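Local coordinates for chemotaxis protein CheX (Desulfovibrio desulfuricans subsp. desulfuricans str. G20, PDB 3HM4) that probably dephosphorylates the phosphorylated chemotaxis response regulator CheY, helping to end its signal to the flagellar motor, at the interface of chains A and B. Coordinates in Å, arbitrary orientation; residue numbers count along the deposited sequence, not the author numbering. Chains: chain A/B, Chemotaxis protein CheX.

The interface of chains A and B. Residues chain A 40-41, 130-131; chain B 85-86, 89, 123.
The backbone carbonyl oxygen of A:Asn40 is gripped from both chains. The side-chain amino group of B:Lys89 reaches it across the interface, NZ to O 3.2 Å, tilted 31° from the carbonyl plane. The hydroxyl OG of A:Ser130 donates to the same O at 2.7 Å, within that plane, and so ties the loop of A:Asn40 to strand 127-131 of its own chain. B:Lys89 leaves helix 84-109 with CG anti to the backbone N (chi1 176°) and stays extended beyond it, which carries NZ over to chain A. On the way its aliphatic stretch runs alongside A:Ser130, CD lying 3.7 Å from CB. A water also joins NZ to the backbone O of A:His131, giving the lysine a second, indirect hold on the strand end.

One turn earlier on the helix, B:Gln86 bends at chi2 and turns its amide oxygen back towards the loop. ND2 of A:Asn40 donates to this OE1 at 2.9 Å in a nearly straight bond. The acceptor lies in the amide plane of A:Asn40, but the donor sits above the carbonyl plane of B:Gln86, the two amides being turned 32° apart. This helix-against-loop-and-strand patch recurs with the chains exchanged in the two-fold pair, which may be the working dimer. Beside the polar pair, the CG2 branch of B:Ile85 meets CG1 of A:Val41 at 3.8 Å, the side chains crossing at about a right angle, and the same CG2 lies 3.8 Å from OD1, the amide oxygen of A:Asn40.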
ATOM      1  N   ASN A  40      14.016   7.877   2.477  1.00 14.70           N
ATOM      2  CA  ASN A  40      12.609   7.860   2.925  1.00 14.75           C
ATOM      3  C   ASN A  40      11.624   7.386   1.843  1.00 13.70           C
ATOM      4  O   ASN A  40      10.424   7.351   2.097  1.00 15.57           O
ATOM      5  CB  ASN A  40      12.162   9.201   3.518  1.00 16.04           C
ATOM      6  CG  ASN A  40      12.250  10.360   2.561  1.00 17.10           C
ATOM      7  OD1 ASN A  40      12.511  10.190   1.356  1.00 18.00           O
ATOM      8  ND2 ASN A  40      12.040  11.578   3.095  1.00 18.87           N
ATOM      9  N   VAL A  41      12.135   7.047   0.653  1.00 13.88           N
ATOM     10  CA  VAL A  41      11.324   6.586  -0.439  1.00 11.61           C
ATOM     11  C   VAL A  41      11.975   5.447  -1.206  1.00 12.46           C
ATOM     12  O   VAL A  41      13.181   5.262  -1.209  1.00 13.21           O
ATOM     13  CB  VAL A  41      11.085   7.721  -1.512  1.00 14.04           C
ATOM     14  CG1 VAL A  41      10.241   8.871  -0.948  1.00 15.41           C
ATOM     15  CG2 VAL A  41      12.426   8.252  -2.084  1.00 15.82           C
ATOM     16  N   SER A 130       6.565   5.021   0.413  1.00  9.44           N
ATOM     17  CA  SER A 130       7.205   5.192   1.704  1.00  9.66           C
ATOM     18  C   SER A 130       6.434   4.427   2.776  1.00 10.21           C
ATOM     19  O   SER A 130       5.251   4.636   2.941  1.00 10.87           O
ATOM     20  CB  SER A 130       7.203   6.669   2.118  1.00 11.52           C
ATOM     21  OG  SER A 130       7.911   7.500   1.168  1.00 13.01           O
ATOM     22  N   HIS A 131       7.115   3.599   3.533  1.00 10.82           N
ATOM     23  CA  HIS A 131       6.551   2.866   4.662  1.00  9.01           C
ATOM     24  C   HIS A 131       6.446   3.749   5.879  1.00  9.92           C
ATOM     25  O   HIS A 131       7.407   4.440   6.237  1.00 12.97           O
ATOM     26  CB  HIS A 131       7.381   1.616   4.988  1.00 10.66           C
ATOM     27  CG  HIS A 131       7.258   0.568   3.941  1.00 11.83           C
ATOM     28  ND1 HIS A 131       6.276  -0.402   3.983  1.00 13.91           N
ATOM     29  CD2 HIS A 131       8.007   0.306   2.837  1.00 14.05           C
ATOM     30  CE1 HIS A 131       6.389  -1.182   2.919  1.00 14.66           C
ATOM     31  NE2 HIS A 131       7.422  -0.760   2.201  1.00 14.34           N
TER
ATOM     32  N   ILE B  85       8.576  16.028   1.083  1.00 18.61           N
ATOM     33  CA  ILE B  85       8.520  14.567   0.953  1.00 18.42           C
ATOM     34  C   ILE B  85       8.401  13.926   2.340  1.00 16.39           C
ATOM     35  O   ILE B  85       7.453  13.178   2.612  1.00 15.76           O
ATOM     36  CB  ILE B  85       9.730  13.958   0.228  1.00 19.79           C
ATOM     37  CG1 ILE B  85       9.802  14.517  -1.196  1.00 25.99           C
ATOM     38  CG2 ILE B  85       9.631  12.402   0.215  1.00 18.79           C
ATOM     39  CD1 ILE B  85       8.587  14.319  -2.026  1.00 28.39           C
ATOM     40  N   GLN B  86       9.345  14.241   3.218  1.00 14.73           N
ATOM     41  CA  GLN B  86       9.316  13.716   4.569  1.00 15.15           C
ATOM     42  C   GLN B  86       8.021  14.122   5.306  1.00 13.62           C
ATOM     43  O   GLN B  86       7.404  13.292   5.998  1.00 13.36           O
ATOM     44  CB  GLN B  86      10.502  14.236   5.363  1.00 16.09           C
ATOM     45  CG  GLN B  86      10.615  13.654   6.736  1.00 18.46           C
ATOM     46  CD  GLN B  86      10.866  12.168   6.709  1.00 20.05           C
ATOM     47  OE1 GLN B  86      11.722  11.691   5.940  1.00 24.28           O
ATOM     48  NE2 GLN B  86      10.204  11.435   7.584  1.00 23.76           N
ATOM     49  N   LYS B  89       4.964  12.184   4.015  1.00 11.76           N
ATOM     50  CA  LYS B  89       5.044  10.859   4.578  1.00 10.34           C
ATOM     51  C   LYS B  89       4.537  10.812   6.011  1.00 11.04           C
ATOM     52  O   LYS B  89       3.657  10.019   6.358  1.00 12.48           O
ATOM     53  CB  LYS B  89       6.473  10.324   4.505  1.00 13.56           C
ATOM     54  CG  LYS B  89       6.730   8.967   5.139  1.00 16.53           C
ATOM     55  CD  LYS B  89       8.257   8.641   5.046  1.00 21.32           C
ATOM     56  CE  LYS B  89       8.526   7.266   5.609  1.00 23.03           C
ATOM     57  NZ  LYS B  89       9.787   6.600   5.103  1.00 28.73           N
HETATM   58  N   MSE B 123       3.568   8.977  -3.556  1.00 10.00           N
HETATM   59  CA  MSE B 123       3.636  10.309  -4.154  1.00 10.68           C
HETATM   60  C   MSE B 123       4.002  10.187  -5.640  1.00 11.96           C
HETATM   61  O   MSE B 123       4.609   9.226  -6.071  1.00 13.96           O
HETATM   62  CB  MSE B 123       4.609  11.215  -3.400  1.00 11.38           C
HETATM   63  CG  MSE B 123       4.269  11.368  -1.911  1.00 13.79           C
HETATM   64 SE   MSE B 123       5.568  12.400  -0.957  0.75 13.81          SE
HETATM   65  CE  MSE B 123       5.791  11.279   0.577  1.00 17.25           C
TER
HETATM   66  O   HOH W   1      10.150   4.568   6.822  1.00 30.56           O